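Local coordinates for protein alkaline phosphatase (Antarctic bacterium, PDB 2W5V) that probably hydrolyses phosphate monoesters as an alkaline phosphatase, with two zinc ions and one magnesium ion as cofactors, at residues 51-54 / 60-63; 157-162 / 184-189; 220-225 / 255-260. The protein carries 1 engineered substitution. One frame throughout, in Å; residues are numbered along the deposited sequence.

The three contacts lie in series along one alkaline phosphatase fold and touch nowhere. Contacts 1 and 2 are both buried and apolar, with no hydrogen bond across either, yet they lie on opposite sides of the chain's centre, their own centres about 38 Å apart. Contact 1 borders the second subunit; contact 2 sits at the end of the large sheet bounded by strand 192-195. Contact 3 is only partly buried but lies nearest the middle of the chain, its centre about 12 Å away, and is polar: a side-chain amide, two residues before a zinc ligand, grips a loop carbonyl. Helix 267-291 borders both contact 1 and contact 3.

Contact 1: residues 51-54 / 60-63; sequences SSTF and TPNY
Pro61 sets its CG squarely over one face of the Phe54 ring. The carbon is 3.6 Å from the centroid of that ring and only 4° off its normal, a CH-pi contact aimed at the middle of the ring. Every carbon of the phenyl ring is therefore at nearly the same range, CD1 of Phe54 being 3.8 Å from CG of Pro61. The two side chains cross at about a right angle, the proline presenting a corner and the phenylalanine a flat surface. Phe54 gets there because CG is turned anti to its own carbonyl carbon, with chi1 at -72°, which swings the ring toward 60-63 although the first bond of the side chain does not point there. Farther along the ring, CZ of Phe54 meets CB of Tyr63 at 4.2 Å. With an alanine here, Pro61 CG would have no aromatic face to rest on, and a gap would probably open beside Tyr63 and at the subunit boundary.

Thr53 meets the same corner of the proline from a direction roughly square to that of the ring. Its hydroxyl oxygen OG1 lies 3.5 Å from Pro61 CG, and its carbonyl O approaches the same carbon at 3.4 Å, so the corner of the pyrrolidine is touched by the threonine as well as by the ring. OG1 is not left to this apolar company: it hydrogen-bonds Ile50 O in the preceding helix. The same OG1 lies 3.8 Å from CD1 of Tyr63, approaching that ring obliquely.

Around the contact, Asp278 of helix 267-291 accepts the backbone N-H groups of Asn62 and Tyr63, and that helix also packs against Thr53 and the Tyr63 ring. Leu341 of the second subunit packs on Phe54, placing this turn between helix 47-52 and strand 68-73 at the dimer interface.

Contact 2: residues 157-162 / 184-189; sequences DMTESD and LAILKG
The backbones come closest at Thr159 and Leu187, whose CA atoms are 5.1 Å apart, where the type I beta turn from Met158 to Ser161 meets the flank of helix 183-188. Leu187 does most of the work from the helix side. Its CD2 methyl touches CG of Met158 at 3.7 Å, and the same methyl reaches CG2 of Thr159 at 3.8 Å, so one branch of the leucine fits against two consecutive residues. Thr159 and Leu187 cross at about a right angle, whereas Met158 and Leu187 meet at a slant. Only the beginning of the methionine takes part: CG stands anti to the backbone N (chi1 173°), then the chain bends at chi2 and chi3 and its tip turns off from the helix; the side chain also touches Ile133, Tyr142 and Leu163.

Thr159 divides its two branches between neighbouring helix residues. CG2 goes to Leu187, while CB and OG1 meet the CG2 methyl of Ile186, OG1 at 3.8 Å. That methyl offers the hydroxyl no polar partner; OG1 is satisfied instead by Met156 O of helix 151-158, three residues back, a bond that fixes the rotation of the side chain and presents CG2 to the leucine.

The turn itself is tied twice at one carbonyl. Met158 O accepts the backbone N-H of Ser161 at 3.1 Å and, more closely, the hydroxyl of Ser161, its OG lying 2.8 Å from that oxygen and 18° out of the carbonyl plane.

Leu187 also packs on Phe192 and Ile194 of strand 192-195, the outermost strand at this end of the main sheet. This is the apolar packing of an alpha/beta fold, in which helix 183-188 and the turn 158-161 meet beside the sheet edge.

Contact 3: residues 220-225 / 255-260; sequences MPTMEK and GSQIDW. With ZN (zinc ion), chain G.
Gln257 carries this contact, reaching across to Met220 and Thr222 from a segment that leads from a strand into a helix. Gly255 comes first, its backbone still hydrogen-bonded to the adjacent strand 36-42 at Ile41 and, just past it, to Asp43. Ser256 follows, its OG hydrogen-bonded to OE1 of Glu254, a magnesium ligand.

Gln257 then extends its chain toward 220-225. NE2 donates to Met220 O over 3.0 Å, with an N-H...O angle of 148°. The acceptor lies close to the plane of the amide, but the nitrogen stands well above the plane of the Met220 carbonyl, 47° out of it. On the other branch OE1 lies 3.4 Å from the CG2 methyl of Thr222, the two side chains crossing at about a right angle. Tyr269 OH hydrogen-bonds OE1 and Thr130 O takes a second bond from NE2, so both ends of the buried amide are engaged and its flip is settled.

Next to Ile258, Asp259 turns CG anti to its backbone N (chi1 180°) and clasps the zinc ion with both oxygens, OD2 at 2.3 Å and OD1 at 2.6 Å from the metal. CG of Gln257 lies 3.4 Å above the plane of the Trp260 ring, toward its rim, and Asp259 OD2 lies in plane at the ring's edge.

His263, His337, the phosphoserine at Ser84 and a water complete the zinc site, and the arrangement belongs to the metal-lined active site of alkaline phosphatases, where strand 249-255 supplies Glu254 to the magnesium ion and the helix that follows supplies Asp259 to the zinc.

Contact 1: residues 51-54 / 60-63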
loop_
_atom_site.group_PDB
_atom_site.type_symbol
_atom_site.label_atom_id
_atom_site.label_comp_id
_atom_site.label_asym_id
_atom_site.label_seq_id
_atom_site.Cartn_x
_atom_site.Cartn_y
_atom_site.Cartn_z
ATOM N N SER B 51 6.802 -5.478 0.418
ATOM C CA SER B 51 6.288 -6.823 0.666
ATOM C C SER B 51 7.348 -7.926 0.549
ATOM O O SER B 51 7.261 -8.960 1.223
ATOM C CB SER B 51 5.134 -7.116 -0.284
ATOM O OG SER B 51 4.052 -6.249 -0.008
ATOM N N SER B 52 8.358 -7.711 -0.290
ATOM C CA SER B 52 9.381 -8.736 -0.476
ATOM C C SER B 52 10.099 -9.082 0.828
ATOM O O SER B 52 10.547 -10.209 0.998
ATOM C CB SER B 52 10.381 -8.350 -1.585
ATOM O OG SER B 52 11.207 -7.267 -1.199
ATOM N N THR B 53 10.198 -8.131 1.756
ATOM C CA THR B 53 10.854 -8.410 3.035
ATOM C C THR B 53 10.090 -9.442 3.865
ATOM O O THR B 53 10.648 -10.036 4.788
ATOM C CB THR B 53 11.069 -7.137 3.887
ATOM O OG1 THR B 53 9.802 -6.600 4.305
ATOM C CG2 THR B 53 11.811 -6.078 3.090
ATOM N N PHE B 54 8.815 -9.650 3.541
ATOM C CA PHE B 54 7.989 -10.623 4.250
ATOM C C PHE B 54 8.168 -12.027 3.687
ATOM O O PHE B 54 7.636 -12.992 4.242
ATOM C CB PHE B 54 6.504 -10.226 4.201
ATOM C CG PHE B 54 6.170 -9.034 5.060
ATOM C CD1 PHE B 54 6.495 -7.754 4.649
ATOM C CD2 PHE B 54 5.547 -9.197 6.285
ATOM C CE1 PHE B 54 6.200 -6.655 5.441
ATOM C CE2 PHE B 54 5.251 -8.098 7.081
ATOM C CZ PHE B 54 5.576 -6.831 6.656
ATOM N N THR B 60 11.272 -11.607 11.003
ATOM C CA THR B 60 10.187 -10.667 10.743
ATOM C C THR B 60 10.727 -9.290 10.364
ATOM O O THR B 60 11.706 -8.829 10.945
ATOM C CB THR B 60 9.295 -10.532 11.985
ATOM O OG1 THR B 60 8.911 -11.837 12.433
ATOM C CG2 THR B 60 8.052 -9.727 11.669
ATOM N N PRO B 61 10.100 -8.635 9.371
ATOM C CA PRO B 61 10.539 -7.289 8.988
ATOM C C PRO B 61 10.229 -6.266 10.069
ATOM O O PRO B 61 9.213 -6.371 10.751
ATOM C CB PRO B 61 9.689 -6.978 7.752
ATOM C CG PRO B 61 9.193 -8.284 7.266
ATOM C CD PRO B 61 9.071 -9.161 8.460
ATOM N N ASN B 62 11.089 -5.264 10.202
ATOM C CA ASN B 62 10.847 -4.193 11.157
ATOM C C ASN B 62 9.632 -3.356 10.760
ATOM O O ASN B 62 9.023 -2.688 11.596
ATOM C CB ASN B 62 12.112 -3.351 11.333
ATOM C CG ASN B 62 13.197 -4.111 12.069
ATOM O OD1 ASN B 62 12.999 -4.522 13.212
ATOM N ND2 ASN B 62 14.339 -4.317 11.419
ATOM N N TYR B 63 9.254 -3.420 9.488
ATOM C CA TYR B 63 7.985 -2.828 9.071
ATOM C C TYR B 63 6.828 -3.200 10.012
ATOM O O TYR B 63 5.937 -2.387 10.247
ATOM C CB TYR B 63 7.624 -3.239 7.636
ATOM C CG TYR B 63 8.375 -2.492 6.560
ATOM C CD1 TYR B 63 9.390 -3.108 5.840
ATOM C CD2 TYR B 63 8.074 -1.170 6.267
ATOM C CE1 TYR B 63 10.093 -2.420 4.853
ATOM C CE2 TYR B 63 8.767 -0.469 5.282
ATOM C CZ TYR B 63 9.773 -1.099 4.577
ATOM O OH TYR B 63 10.460 -0.412 3.591
#

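Contact 2: residues 157-162 / 184-189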
loop_
_atom_site.group_PDB
_atom_site.type_symbol
_atom_site.label_atom_id
_atom_site.label_comp_id
_atom_site.label_asym_id
_atom_site.label_seq_id
_atom_site.Cartn_x
_atom_site.Cartn_y
_atom_site.Cartn_z
ATOM N N ASP B 157 27.392 23.427 -2.741
ATOM C CA ASP B 157 26.292 23.838 -1.859
ATOM C C ASP B 157 26.420 23.223 -0.462
ATOM O O ASP B 157 26.028 23.838 0.536
ATOM C CB ASP B 157 24.932 23.454 -2.457
ATOM C CG ASP B 157 24.535 24.328 -3.640
ATOM O OD1 ASP B 157 25.137 25.411 -3.837
ATOM O OD2 ASP B 157 23.602 23.930 -4.374
ATOM N N MET B 158 26.950 22.007 -0.394
ATOM C CA MET B 158 27.158 21.348 0.893
ATOM C C MET B 158 27.981 22.237 1.819
ATOM O O MET B 158 27.695 22.350 3.012
ATOM C CB MET B 158 27.849 19.990 0.706
ATOM C CG MET B 158 28.258 19.296 2.013
ATOM S SD MET B 158 26.835 18.688 2.938
ATOM C CE MET B 158 26.486 17.174 2.044
ATOM N N THR B 159 28.997 22.883 1.260
ATOM C CA THR B 159 29.894 23.712 2.052
ATOM C C THR B 159 29.202 24.958 2.604
ATOM O O THR B 159 29.732 25.619 3.496
ATOM C CB THR B 159 31.150 24.133 1.242
ATOM O OG1 THR B 159 30.825 25.233 0.377
ATOM C CG2 THR B 159 31.668 22.954 0.420
ATOM N N GLU B 160 28.027 25.278 2.069
ATOM C CA GLU B 160 27.289 26.466 2.499
ATOM C C GLU B 160 26.033 26.075 3.282
ATOM O O GLU B 160 25.240 26.928 3.680
ATOM C CB GLU B 160 26.881 27.308 1.289
ATOM C CG GLU B 160 28.013 27.643 0.322
ATOM C CD GLU B 160 27.514 27.887 -1.099
ATOM O OE1 GLU B 160 26.283 27.836 -1.316
ATOM O OE2 GLU B 160 28.350 28.121 -2.001
ATOM N N SER B 161 25.854 24.778 3.490
ATOM C CA SER B 161 24.641 24.281 4.124
ATOM C C SER B 161 24.750 24.307 5.644
ATOM O O SER B 161 25.804 24.608 6.195
ATOM C CB SER B 161 24.331 22.859 3.648
ATOM O OG SER B 161 25.227 21.924 4.225
ATOM N N ASP B 162 23.653 23.964 6.312
ATOM C CA ASP B 162 23.593 23.975 7.768
ATOM C C ASP B 162 23.857 22.588 8.366
ATOM O O ASP B 162 23.895 22.429 9.586
ATOM C CB ASP B 162 22.226 24.492 8.226
ATOM C CG ASP B 162 21.992 25.947 7.846
ATOM O OD1 ASP B 162 22.812 26.804 8.255
ATOM O OD2 ASP B 162 20.986 26.232 7.149
ATOM N N LEU B 184 36.740 19.732 -0.999
ATOM C CA LEU B 184 37.013 19.077 0.266
ATOM C C LEU B 184 37.632 20.087 1.228
ATOM O O LEU B 184 37.223 20.192 2.386
ATOM C CB LEU B 184 37.986 17.918 0.049
ATOM C CG LEU B 184 37.669 16.613 0.775
ATOM C CD1 LEU B 184 38.956 15.876 1.080
ATOM C CD2 LEU B 184 36.885 16.874 2.048
ATOM N N ALA B 185 38.625 20.829 0.733
ATOM C CA ALA B 185 39.322 21.833 1.531
ATOM C C ALA B 185 38.359 22.922 1.995
ATOM O O ALA B 185 38.468 23.427 3.111
ATOM C CB ALA B 185 40.477 22.443 0.736
ATOM N N ILE B 186 37.415 23.275 1.132
ATOM C CA ILE B 186 36.392 24.253 1.480
ATOM C C ILE B 186 35.464 23.702 2.567
ATOM O O ILE B 186 35.080 24.424 3.486
ATOM C CB ILE B 186 35.579 24.685 0.238
ATOM C CG1 ILE B 186 36.517 25.216 -0.850
ATOM C CG2 ILE B 186 34.543 25.732 0.613
ATOM C CD1 ILE B 186 35.806 25.865 -2.016
ATOM N N LEU B 187 35.115 22.423 2.469
ATOM C CA LEU B 187 34.329 21.790 3.525
ATOM C C LEU B 187 35.020 21.923 4.876
ATOM O O LEU B 187 34.408 22.350 5.854
ATOM C CB LEU B 187 34.087 20.306 3.230
ATOM C CG LEU B 187 32.833 19.925 2.446
ATOM C CD1 LEU B 187 32.795 18.422 2.233
ATOM C CD2 LEU B 187 31.586 20.400 3.168
ATOM N N LYS B 188 36.293 21.538 4.925
ATOM C CA LYS B 188 37.036 21.529 6.182
ATOM C C LYS B 188 37.216 22.938 6.737
ATOM O O LYS B 188 37.302 23.131 7.949
ATOM C CB LYS B 188 38.398 20.871 6.000
ATOM C CG LYS B 188 38.356 19.414 5.572
ATOM C CD LYS B 188 39.770 18.923 5.287
ATOM C CE LYS B 188 39.782 17.536 4.681
ATOM N NZ LYS B 188 41.141 17.179 4.189
ATOM N N GLY B 189 37.284 23.919 5.844
ATOM C CA GLY B 189 37.416 25.307 6.252
ATOM C C GLY B 189 36.087 25.857 6.733
ATOM O O GLY B 189 36.014 26.992 7.188
#

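Contact 3: residues 220-225 / 255-260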
loop_
_atom_site.group_PDB
_atom_site.type_symbol
_atom_site.label_atom_id
_atom_site.label_comp_id
_atom_site.label_asym_id
_atom_site.label_seq_id
_atom_site.Cartn_x
_atom_site.Cartn_y
_atom_site.Cartn_z
ATOM N N MET B 220 28.226 4.113 -2.969
ATOM C CA MET B 220 28.739 3.062 -2.094
ATOM C C MET B 220 28.560 1.724 -2.796
ATOM O O MET B 220 27.757 1.612 -3.726
ATOM C CB MET B 220 27.971 3.031 -0.772
ATOM C CG MET B 220 28.024 4.334 0.013
ATOM S SD MET B 220 29.668 4.609 0.684
ATOM C CE MET B 220 29.805 3.207 1.797
ATOM N N PRO B 221 29.300 0.700 -2.351
ATOM C CA PRO B 221 29.155 -0.644 -2.925
ATOM C C PRO B 221 27.722 -1.149 -2.766
ATOM O O PRO B 221 27.018 -0.694 -1.863
ATOM C CB PRO B 221 30.109 -1.492 -2.070
ATOM C CG PRO B 221 31.133 -0.506 -1.574
ATOM C CD PRO B 221 30.385 0.773 -1.355
ATOM N N THR B 222 27.284 -2.065 -3.627
ATOM C CA THR B 222 26.001 -2.730 -3.400
ATOM C C THR B 222 26.143 -3.658 -2.200
ATOM O O THR B 222 27.259 -3.949 -1.769
ATOM C CB THR B 222 25.533 -3.556 -4.619
ATOM O OG1 THR B 222 26.477 -4.604 -4.901
ATOM C CG2 THR B 222 25.365 -2.660 -5.842
ATOM N N MET B 223 25.021 -4.114 -1.656
ATOM C CA MET B 223 25.054 -5.111 -0.588
ATOM C C MET B 223 25.742 -6.374 -1.102
ATOM O O MET B 223 26.539 -6.998 -0.398
ATOM C CB MET B 223 23.636 -5.454 -0.121
ATOM C CG MET B 223 22.930 -4.352 0.670
ATOM S SD MET B 223 23.889 -3.811 2.107
ATOM C CE MET B 223 23.876 -5.300 3.121
ATOM N N GLU B 224 25.434 -6.740 -2.343
ATOM C CA GLU B 224 25.971 -7.966 -2.926
ATOM C C GLU B 224 27.484 -7.865 -3.129
ATOM O O GLU B 224 28.163 -8.878 -3.302
ATOM C CB GLU B 224 25.254 -8.315 -4.237
ATOM C CG GLU B 224 23.811 -8.801 -4.044
ATOM C CD GLU B 224 23.101 -9.138 -5.351
ATOM O OE1 GLU B 224 23.450 -8.559 -6.396
ATOM O OE2 GLU B 224 22.185 -9.983 -5.336
ATOM N N LYS B 225 28.008 -6.643 -3.102
ATOM C CA LYS B 225 29.445 -6.432 -3.224
ATOM C C LYS B 225 30.076 -6.116 -1.874
ATOM O O LYS B 225 31.207 -5.653 -1.811
ATOM C CB LYS B 225 29.749 -5.314 -4.218
ATOM C CG LYS B 225 29.519 -5.687 -5.668
ATOM C CD LYS B 225 30.641 -6.571 -6.181
ATOM C CE LYS B 225 30.451 -6.904 -7.653
ATOM N NZ LYS B 225 31.526 -7.809 -8.161
ATOM N N GLY B 255 17.849 4.565 1.840
ATOM C CA GLY B 255 18.209 3.333 1.159
ATOM C C GLY B 255 18.166 3.632 -0.331
ATOM O O GLY B 255 17.156 3.403 -1.000
ATOM N N SER B 256 19.274 4.152 -0.847
ATOM C CA SER B 256 19.309 4.775 -2.169
ATOM C C SER B 256 19.188 3.798 -3.339
ATOM O O SER B 256 18.670 4.156 -4.408
ATOM C CB SER B 256 20.616 5.563 -2.329
ATOM O OG SER B 256 20.851 6.417 -1.218
ATOM N N GLN B 257 19.681 2.577 -3.155
ATOM C CA GLN B 257 19.901 1.696 -4.301
ATOM C C GLN B 257 18.765 0.729 -4.596
ATOM O O GLN B 257 18.839 -0.051 -5.552
ATOM C CB GLN B 257 21.237 0.958 -4.178
ATOM C CG GLN B 257 22.422 1.907 -4.070
ATOM C CD GLN B 257 23.753 1.210 -4.217
ATOM O OE1 GLN B 257 23.858 0.176 -4.879
ATOM N NE2 GLN B 257 24.784 1.772 -3.598
ATOM N N ILE B 258 17.708 0.782 -3.790
ATOM C CA ILE B 258 16.520 0.006 -4.093
ATOM C C ILE B 258 16.024 0.399 -5.487
ATOM O O ILE B 258 15.612 -0.447 -6.288
ATOM C CB ILE B 258 15.418 0.244 -3.048
ATOM C CG1 ILE B 258 15.909 -0.194 -1.659
ATOM C CG2 ILE B 258 14.151 -0.511 -3.442
ATOM C CD1 ILE B 258 15.153 0.452 -0.492
ATOM N N ASP B 259 16.086 1.691 -5.773
ATOM C CA ASP B 259 15.677 2.240 -7.065
ATOM C C ASP B 259 16.486 1.625 -8.217
ATOM O O ASP B 259 15.948 1.296 -9.272
ATOM C CB ASP B 259 15.864 3.763 -7.024
ATOM C CG ASP B 259 15.473 4.447 -8.327
ATOM O OD1 ASP B 259 14.335 4.268 -8.787
ATOM O OD2 ASP B 259 16.307 5.182 -8.882
ATOM N N TRP B 260 17.785 1.454 -8.001
ATOM C CA TRP B 260 18.662 0.957 -9.055
ATOM C C TRP B 260 18.386 -0.513 -9.387
ATOM O O TRP B 260 18.437 -0.912 -10.548
ATOM C CB TRP B 260 20.129 1.185 -8.680
ATOM C CG TRP B 260 20.410 2.620 -8.278
ATOM C CD1 TRP B 260 19.553 3.683 -8.379
ATOM C CD2 TRP B 260 21.634 3.146 -7.744
ATOM N NE1 TRP B 260 20.162 4.831 -7.925
ATOM C CE2 TRP B 260 21.438 4.530 -7.529
ATOM C CE3 TRP B 260 22.875 2.581 -7.421
ATOM C CZ2 TRP B 260 22.435 5.357 -7.005
ATOM C CZ3 TRP B 260 23.866 3.405 -6.902
ATOM C CH2 TRP B 260 23.640 4.779 -6.701
HETATM ZN ZN ZN G . 14.986 6.050 -10.523
HETATM O O HOH W 1 16.932 7.494 -11.401
#